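Local structure of adenosine kinase, putative (Trypanosoma brucei, 3OTX) at residues A71-Q75 with H107-V111; I129-R134 with D295-A299; L198-M204 with H226-F231. The protein probably catalyses the ATP-dependent phosphorylation of adenosine to AMP in purine salvage, and is bound here to the inhibitor bis(adenosine)-5'-pentaphosphate. The protein carries 1 engineered substitution. One frame throughout, in Å; residues are numbered along the deposited sequence. Where two conformers were deposited one is given.

Contact 1 (A71-Q75 with H107-V111)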
# COMPACT_ATOMS: atom_id res chain seq x y z
N ALA A 71 6.53 -3.57 -0.75
CA ALA A 71 7.98 -3.68 -0.75
C ALA A 71 8.41 -5.11 -1.09
O ALA A 71 9.36 -5.32 -1.85
CB ALA A 71 8.52 -3.31 0.62
N ARG A 72 7.71 -6.10 -0.55
CA ARG A 72 8.10 -7.48 -0.77
C ARG A 72 7.81 -7.90 -2.20
O ARG A 72 8.61 -8.61 -2.77
CB ARG A 72 7.41 -8.44 0.23
CG ARG A 72 7.93 -8.26 1.66
CD ARG A 72 7.02 -8.98 2.66
NE ARG A 72 7.20 -10.40 2.54
CZ ARG A 72 6.36 -11.32 2.99
NH1 ARG A 72 5.25 -10.95 3.62
NH2 ARG A 72 6.65 -12.61 2.82
N VAL A 73 6.71 -7.43 -2.79
CA VAL A 73 6.42 -7.75 -4.19
C VAL A 73 7.44 -7.07 -5.11
O VAL A 73 7.99 -7.74 -6.00
CB VAL A 73 5.00 -7.34 -4.57
CG1 VAL A 73 4.79 -7.50 -6.10
CG2 VAL A 73 3.99 -8.23 -3.79
N ALA A 74 7.76 -5.80 -4.82
CA ALA A 74 8.80 -5.09 -5.63
C ALA A 74 10.15 -5.80 -5.55
O ALA A 74 10.79 -6.05 -6.58
CB ALA A 74 8.91 -3.62 -5.19
N GLN A 75 10.54 -6.21 -4.34
CA GLN A 75 11.84 -6.88 -4.19
C GLN A 75 11.85 -8.23 -4.91
O GLN A 75 12.85 -8.64 -5.49
CB GLN A 75 12.15 -7.02 -2.68
CG GLN A 75 13.60 -7.48 -2.35
CD GLN A 75 14.65 -6.46 -2.73
OE1 GLN A 75 14.63 -5.29 -2.27
NE2 GLN A 75 15.49 -6.85 -3.69
N HIS A 107 14.94 -11.38 5.21
CA HIS A 107 15.25 -12.59 4.49
C HIS A 107 15.06 -12.38 2.97
O HIS A 107 15.86 -12.94 2.19
CB HIS A 107 14.39 -13.76 5.03
CG HIS A 107 14.59 -15.03 4.28
ND1 HIS A 107 13.60 -15.56 3.48
CD2 HIS A 107 15.66 -15.84 4.15
CE1 HIS A 107 14.05 -16.66 2.92
NE2 HIS A 107 15.30 -16.86 3.31
N GLU A 108 14.02 -11.65 2.58
CA GLU A 108 13.72 -11.37 1.16
C GLU A 108 14.61 -10.28 0.55
O GLU A 108 14.57 -10.08 -0.67
CB GLU A 108 12.24 -11.11 0.94
CG GLU A 108 11.46 -12.41 1.14
CD GLU A 108 9.99 -12.21 1.35
OE1 GLU A 108 9.49 -11.14 1.03
OE2 GLU A 108 9.35 -13.18 1.82
N GLY A 109 15.42 -9.61 1.37
CA GLY A 109 16.36 -8.59 0.84
C GLY A 109 15.92 -7.15 1.06
O GLY A 109 16.55 -6.22 0.55
N ILE A 110 14.84 -6.94 1.81
CA ILE A 110 14.43 -5.59 2.15
C ILE A 110 15.30 -5.07 3.29
O ILE A 110 15.56 -5.80 4.25
CB ILE A 110 12.94 -5.54 2.54
CG1 ILE A 110 12.10 -5.95 1.31
CG2 ILE A 110 12.51 -4.14 3.06
CD1 ILE A 110 10.82 -6.46 1.66
N VAL A 111 15.76 -3.83 3.18
CA VAL A 111 16.43 -3.19 4.31
C VAL A 111 15.33 -2.65 5.22
O VAL A 111 14.49 -1.85 4.80
CB VAL A 111 17.37 -2.07 3.85
CG1 VAL A 111 18.02 -1.41 5.09
CG2 VAL A 111 18.41 -2.64 2.90
O HOH W 1 10.32 -10.24 -1.54
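In the ribokinase-type fold of the PfkB family, helices pack on a largely parallel sheet, and contact 1 illustrates how one helix can receive the end of another. Helix 66-76 supplies Ala-71, Arg-72 and Gln-75. Against them lie Glu-108, Gly-109 and Ile-110, at the C-terminal end of helix 96-108 and just after it, where a Schellman motif gives Gly-109 a phi of 104°. A side chain there would jam against the carbonyl O of Glu-108. Arg-72 takes part through both its charged end and its stem. It extends through chi1 m and chi2 t before bending at chi3 p, which presents its edge to Glu-108, itself m and t. The outcome is a side-on, two-pronged salt bridge: NE of Arg-72 lies 2.8 Å from OE1 of Glu-108, and NH2 of Arg-72 2.9 Å from its OE2. Ile-110, m then t, turns its CD1 beneath the aliphatic stem of this arginine, 3.4 Å from Arg-72 CG and 4.0 Å from Ala-71 CB. In Gln-75, chi1 t brings CG to 3.2 Å from Glu-108 O, and chi2 p then turns the amide, whose OE1 accepts a weak hydrogen bond from Val-86 N. Beside the salt bridge a water donates to both segments, 2.7 Å from Arg-72 O and 2.8 Å from Glu-108 OE1.

Contact 2 (I129-R134 with D295-A299). With AP5 (bis(adenosine)-5'-pentaphosphate), chain C.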
# COMPACT_ATOMS: atom_id res chain seq x y z
N ILE A 129 -12.47 -13.18 6.08
CA ILE A 129 -12.73 -13.61 4.71
C ILE A 129 -14.15 -14.19 4.68
O ILE A 129 -14.49 -15.09 5.43
CB ILE A 129 -11.70 -14.69 4.23
CG1 ILE A 129 -10.26 -14.16 4.34
CG2 ILE A 129 -11.99 -15.13 2.79
CD1 ILE A 129 -9.18 -15.22 4.10
N THR A 130 -14.96 -13.60 3.82
CA THR A 130 -16.32 -14.09 3.59
C THR A 130 -16.42 -14.27 2.10
O THR A 130 -16.62 -13.31 1.34
CB THR A 130 -17.38 -13.07 4.08
OG1 THR A 130 -17.14 -11.81 3.45
CG2 THR A 130 -17.32 -12.92 5.59
N GLY A 131 -16.19 -15.52 1.68
CA GLY A 131 -16.26 -15.89 0.28
C GLY A 131 -15.17 -15.23 -0.51
O GLY A 131 -13.99 -15.47 -0.27
N LYS A 132 -15.58 -14.36 -1.42
CA LYS A 132 -14.66 -13.72 -2.35
C LYS A 132 -14.12 -12.42 -1.76
O LYS A 132 -13.16 -11.84 -2.27
CB LYS A 132 -15.38 -13.46 -3.68
CG LYS A 132 -16.50 -14.47 -3.93
CD LYS A 132 -16.76 -14.76 -5.40
CE LYS A 132 -17.76 -15.90 -5.51
NZ LYS A 132 -18.12 -16.24 -6.91
N GLU A 133 -14.73 -11.98 -0.65
CA GLU A 133 -14.41 -10.68 -0.05
C GLU A 133 -13.66 -10.78 1.28
O GLU A 133 -13.83 -11.74 2.04
CB GLU A 133 -15.67 -9.83 0.10
CG GLU A 133 -16.34 -9.52 -1.22
CD GLU A 133 -17.65 -8.80 -1.06
OE1 GLU A 133 -17.63 -7.60 -0.70
OE2 GLU A 133 -18.71 -9.43 -1.29
N ARG A 134 -12.85 -9.77 1.53
CA ARG A 134 -12.04 -9.67 2.74
C ARG A 134 -12.37 -8.35 3.43
O ARG A 134 -12.40 -7.29 2.79
CB ARG A 134 -10.55 -9.73 2.38
CG ARG A 134 -10.09 -11.07 1.77
CD ARG A 134 -9.07 -10.88 0.64
NE ARG A 134 -8.32 -9.63 0.74
CZ ARG A 134 -7.16 -9.50 1.38
NH1 ARG A 134 -6.59 -10.54 1.98
NH2 ARG A 134 -6.57 -8.32 1.42
N ASP A 295 -9.41 -16.87 -2.58
CA ASP A 295 -9.90 -15.89 -1.58
C ASP A 295 -8.90 -15.49 -0.49
O ASP A 295 -9.26 -14.87 0.51
CB ASP A 295 -11.17 -16.44 -0.91
CG ASP A 295 -10.95 -17.79 -0.21
OD1 ASP A 295 -9.79 -18.14 0.13
OD2 ASP A 295 -11.96 -18.52 -0.01
N MET A 296 -7.63 -15.82 -0.68
CA MET A 296 -6.60 -15.58 0.31
C MET A 296 -6.08 -14.14 0.30
O MET A 296 -6.26 -13.40 1.28
CB MET A 296 -5.43 -16.51 0.05
CG MET A 296 -5.26 -17.64 1.02
SD MET A 296 -3.54 -17.65 1.56
CE MET A 296 -2.64 -17.12 0.09
N ASN A 297 -5.42 -13.76 -0.80
CA ASN A 297 -4.75 -12.48 -0.95
C ASN A 297 -5.60 -11.44 -1.69
O ASN A 297 -6.51 -11.77 -2.45
CB ASN A 297 -3.40 -12.62 -1.68
CG ASN A 297 -2.39 -13.52 -0.94
OD1 ASN A 297 -2.05 -13.27 0.22
ND2 ASN A 297 -1.89 -14.53 -1.64
N GLY A 298 -5.28 -10.18 -1.43
CA GLY A 298 -5.86 -9.09 -2.20
C GLY A 298 -4.87 -8.76 -3.29
O GLY A 298 -3.79 -9.34 -3.36
N ALA A 299 -5.25 -7.81 -4.15
CA ALA A 299 -4.51 -7.51 -5.41
C ALA A 299 -3.84 -6.14 -5.41
O ALA A 299 -2.96 -5.90 -6.24
CB ALA A 299 -5.48 -7.55 -6.61
PA AP5 C . -8.05 -4.28 -7.96
O1A AP5 C . -9.23 -5.18 -7.58
O2A AP5 C . -8.44 -3.02 -8.69
O3A AP5 C . -7.18 -3.81 -6.68
PB AP5 C . -7.74 -3.41 -5.22
O1B AP5 C . -9.20 -3.07 -5.23
O2B AP5 C . -6.80 -2.40 -4.68
O3B AP5 C . -7.53 -4.82 -4.50
PG AP5 C . -8.13 -5.47 -3.18
O1G AP5 C . -8.04 -6.95 -3.35
O2G AP5 C . -9.57 -5.11 -2.90
O3G AP5 C . -7.08 -4.99 -2.14
PD AP5 C . -6.99 -5.23 -0.55
O1D AP5 C . -8.12 -6.07 0.02
O2D AP5 C . -6.74 -3.87 0.04
O3D AP5 C . -5.68 -6.16 -0.47
PE AP5 C . -4.15 -5.65 -0.39
O1E AP5 C . -3.97 -4.47 -1.30
O2E AP5 C . -3.22 -6.85 -0.59
O5F AP5 C . -7.00 -5.19 -8.76
C5F AP5 C . -5.71 -4.68 -9.09
C4F AP5 C . -5.17 -5.46 -10.27
O4F AP5 C . -5.19 -6.86 -9.98
C3F AP5 C . -6.01 -5.35 -11.54
O3F AP5 C . -5.61 -4.22 -12.28
C2F AP5 C . -5.77 -6.66 -12.22
O2F AP5 C . -4.55 -6.63 -12.92
C1F AP5 C . -5.61 -7.63 -11.05
N9A AP5 C . -6.88 -8.30 -10.64
C8A AP5 C . -7.62 -8.06 -9.48
N7A AP5 C . -8.69 -8.90 -9.49
C5A AP5 C . -8.63 -9.66 -10.61
C6A AP5 C . -9.41 -10.69 -11.10
N6A AP5 C . -10.43 -11.20 -10.40
N1A AP5 C . -9.05 -11.28 -12.29
C2A AP5 C . -7.92 -10.90 -12.99
N3A AP5 C . -7.14 -9.88 -12.48
C4A AP5 C . -7.47 -9.29 -11.31
O5J AP5 C . -4.01 -5.10 1.13
C5J AP5 C . -4.19 -6.00 2.22
C4J AP5 C . -3.26 -5.48 3.30
O4J AP5 C . -3.76 -4.26 3.86
C3J AP5 C . -3.16 -6.41 4.52
O3J AP5 C . -1.90 -7.08 4.45
C2J AP5 C . -3.28 -5.47 5.73
O2J AP5 C . -2.29 -5.69 6.73
C1J AP5 C . -3.11 -4.11 5.10
N9B AP5 C . -3.71 -3.02 5.88
C8B AP5 C . -5.02 -2.93 6.25
N7B AP5 C . -5.16 -1.81 6.99
C5B AP5 C . -3.94 -1.19 7.09
C6B AP5 C . -3.51 -0.02 7.73
N6B AP5 C . -4.30 0.75 8.49
N1B AP5 C . -2.17 0.26 7.63
C2B AP5 C . -1.28 -0.46 6.88
N3B AP5 C . -1.69 -1.65 6.30
C4B AP5 C . -3.01 -1.96 6.38
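The phosphate-binding site of the kinase, occupied by bis(adenosine)-5'-pentaphosphate, is where a lid hairpin meets the loop leading into helix 300-311. Arg-134 reaches from the hairpin to both loop and ligand: in the conformer given, its NH1 donates to Met-296 O at 3.0 Å, at the bent angle of 131°, while its NH2 donates to AP5 O1D at 3.1 Å and 172°. One face of the guanidinium lies over the backbone, with CZ 3.4 Å from Gly-298 N. That glycine begins the GAGD sequence typical of PfkB kinases, whose backbone amides form an anion hole; here Ala-299 N donates to AP5 O1G at 3.0 Å. A CB on Gly-298 would collide with both Arg-134 NH2 and AP5 O3D. Farther from the ligand, a type II' turn from Thr-130 to Glu-133 closes the hairpin, Gly-131 supplying its positive phi. Gly-131 O comes within 3.1 Å of Asp-295 CB, and Ile-129 CG2 packs 4.0 Å from the same CB.

Contact 3 (L198-M204 with H226-F231)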
# COMPACT_ATOMS: atom_id res chain seq x y z
N LEU A 198 -4.14 5.73 -2.34
CA LEU A 198 -5.24 6.24 -1.52
C LEU A 198 -5.68 5.30 -0.39
O LEU A 198 -6.33 5.75 0.56
CB LEU A 198 -6.41 6.63 -2.42
CG LEU A 198 -6.13 7.78 -3.40
CD1 LEU A 198 -7.43 8.20 -4.08
CD2 LEU A 198 -5.48 8.97 -2.64
N SER A 199 -5.35 4.01 -0.52
CA SER A 199 -5.50 2.95 0.54
C SER A 199 -6.91 2.53 0.92
O SER A 199 -7.19 1.33 1.00
CB SER A 199 -4.74 3.31 1.82
OG SER A 199 -3.33 3.37 1.61
N ALA A 200 -7.77 3.48 1.24
CA ALA A 200 -9.12 3.14 1.69
C ALA A 200 -10.03 4.32 1.61
O ALA A 200 -9.61 5.45 1.87
CB ALA A 200 -9.08 2.60 3.15
N PRO A 201 -11.31 4.08 1.31
CA PRO A 201 -12.22 5.20 1.35
C PRO A 201 -12.15 5.99 2.64
O PRO A 201 -12.32 7.21 2.59
CB PRO A 201 -13.60 4.56 1.15
CG PRO A 201 -13.29 3.37 0.27
CD PRO A 201 -11.94 2.86 0.76
N PHE A 202 -11.86 5.37 3.79
CA PHE A 202 -11.84 6.14 5.05
C PHE A 202 -10.75 7.21 5.16
O PHE A 202 -10.86 8.14 5.95
CB PHE A 202 -11.85 5.25 6.30
CG PHE A 202 -10.53 4.62 6.66
CD1 PHE A 202 -9.53 5.34 7.31
CD2 PHE A 202 -10.31 3.27 6.40
CE1 PHE A 202 -8.31 4.72 7.65
CE2 PHE A 202 -9.11 2.66 6.77
CZ PHE A 202 -8.11 3.38 7.38
N ILE A 203 -9.72 7.05 4.33
CA ILE A 203 -8.68 8.06 4.26
C ILE A 203 -9.29 9.36 3.72
O ILE A 203 -9.07 10.43 4.30
CB ILE A 203 -7.50 7.58 3.37
CG1 ILE A 203 -6.76 6.37 4.01
CG2 ILE A 203 -6.55 8.73 3.07
CD1 ILE A 203 -6.10 6.68 5.40
N MET A 204 -10.04 9.27 2.62
CA MET A 204 -10.71 10.44 2.04
C MET A 204 -11.83 10.98 2.93
O MET A 204 -12.07 12.19 2.96
CB MET A 204 -11.28 10.09 0.67
CG MET A 204 -10.29 10.14 -0.53
SD MET A 204 -8.94 8.97 -0.54
CE MET A 204 -9.86 7.45 -0.94
N HIS A 226 -13.00 2.12 -6.38
CA HIS A 226 -13.79 2.59 -5.26
C HIS A 226 -13.20 3.85 -4.62
O HIS A 226 -13.93 4.82 -4.35
CB HIS A 226 -13.92 1.47 -4.25
CG HIS A 226 -14.95 1.71 -3.20
ND1 HIS A 226 -15.62 0.68 -2.59
CD2 HIS A 226 -15.44 2.86 -2.67
CE1 HIS A 226 -16.48 1.18 -1.71
NE2 HIS A 226 -16.39 2.50 -1.74
N GLU A 227 -11.88 3.83 -4.39
CA GLU A 227 -11.16 4.95 -3.82
C GLU A 227 -11.22 6.13 -4.77
O GLU A 227 -11.31 7.26 -4.31
CB GLU A 227 -9.72 4.54 -3.56
CG GLU A 227 -9.57 3.53 -2.42
CD GLU A 227 -8.30 2.70 -2.55
OE1 GLU A 227 -7.42 3.04 -3.40
OE2 GLU A 227 -8.17 1.69 -1.84
N ALA A 228 -11.17 5.88 -6.07
CA ALA A 228 -11.28 6.98 -7.03
C ALA A 228 -12.63 7.68 -6.90
O ALA A 228 -12.72 8.93 -6.89
CB ALA A 228 -11.03 6.50 -8.49
N LYS A 229 -13.71 6.89 -6.79
CA LYS A 229 -15.03 7.49 -6.58
C LYS A 229 -15.11 8.24 -5.25
O LYS A 229 -15.77 9.28 -5.17
CB LYS A 229 -16.13 6.45 -6.68
CG LYS A 229 -16.20 5.80 -8.04
CD LYS A 229 -17.26 4.69 -8.07
CE LYS A 229 -17.40 4.14 -9.47
NZ LYS A 229 -18.19 2.90 -9.51
N GLU A 230 -14.45 7.71 -4.22
CA GLU A 230 -14.47 8.38 -2.91
C GLU A 230 -13.69 9.70 -2.98
O GLU A 230 -14.09 10.68 -2.35
CB GLU A 230 -13.94 7.49 -1.80
CG GLU A 230 -14.34 7.94 -0.41
CD GLU A 230 -15.83 7.78 -0.16
OE1 GLU A 230 -16.34 6.64 -0.28
OE2 GLU A 230 -16.47 8.80 0.15
N PHE A 231 -12.60 9.70 -3.75
CA PHE A 231 -11.79 10.90 -4.01
C PHE A 231 -12.62 11.96 -4.73
O PHE A 231 -12.61 13.14 -4.34
CB PHE A 231 -10.55 10.53 -4.82
CG PHE A 231 -9.51 11.63 -4.88
CD1 PHE A 231 -8.50 11.69 -3.94
CD2 PHE A 231 -9.58 12.62 -5.86
CE1 PHE A 231 -7.53 12.70 -3.98
CE2 PHE A 231 -8.62 13.64 -5.92
CZ PHE A 231 -7.59 13.68 -4.97
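Three residues, Glu-227, Pro-201 and Met-204, carry most of this contact, and they show how residues at a loop-to-helix junction can pack against the side of another helix: Pro-201 and Met-204 lie on helix 225-235, from which Glu-227 reaches to the 198-200 loop. Glu-227, the most covered, closes the NxxE sequence that PfkB kinases carry near the phosphates; its backbone N donates a hydrogen bond to OD1 of Asn-224, an ADP-binding residue. Its carboxylate reaches under the loop that precedes helix 201-206, OE2 standing 3.0 Å from Ser-199 O, a close approach of two acceptors and not a hydrogen bond. Pro-201, where the loop passes into helix 201-206, lays its ring along the same glutamate, CD lying 4.0 Å from Glu-227 CG. Next to this, Pro-201 CG makes a CH-pi contact over the face of His-226, 4.0 Å from the ring centroid. Met-204 folds through chi2 and chi3 both p, so that CE comes 3.7 Å from Glu-227 O; its CG lies 4.2 Å from Phe-231 CD1. Leu-198 CD1 meets that same CD1 of Phe-231 at 3.7 Å. The contact thus joins elements that follow the adjacent parallel strands 193-197 and 220-224: Leu-198 rests on Ile-221 and Ala-223 of strand 220-224, while Leu-211 of helix 208-214 touches both Met-204 and Phe-231.

Taken together, the three contacts lie at different distances from one ligand. Contact 2 touches the pentaphosphate directly. Contact 3, nested in sequence inside the loop that contact 2 closes, has its Glu-227 side chain about 5 Å from the ligand and from a bound sodium ion. Contact 1 stands further back, its Arg-72 side chain about 8 Å from the ligand and about 5 Å from that of the adenosine-binding Asn-69. Contacts 1 and 3 lie on opposite sides of the chain's centre, their own centres about 27 Å apart; those of contacts 2 and 3 are about 19 Å apart, with nearest atoms about 9 Å apart.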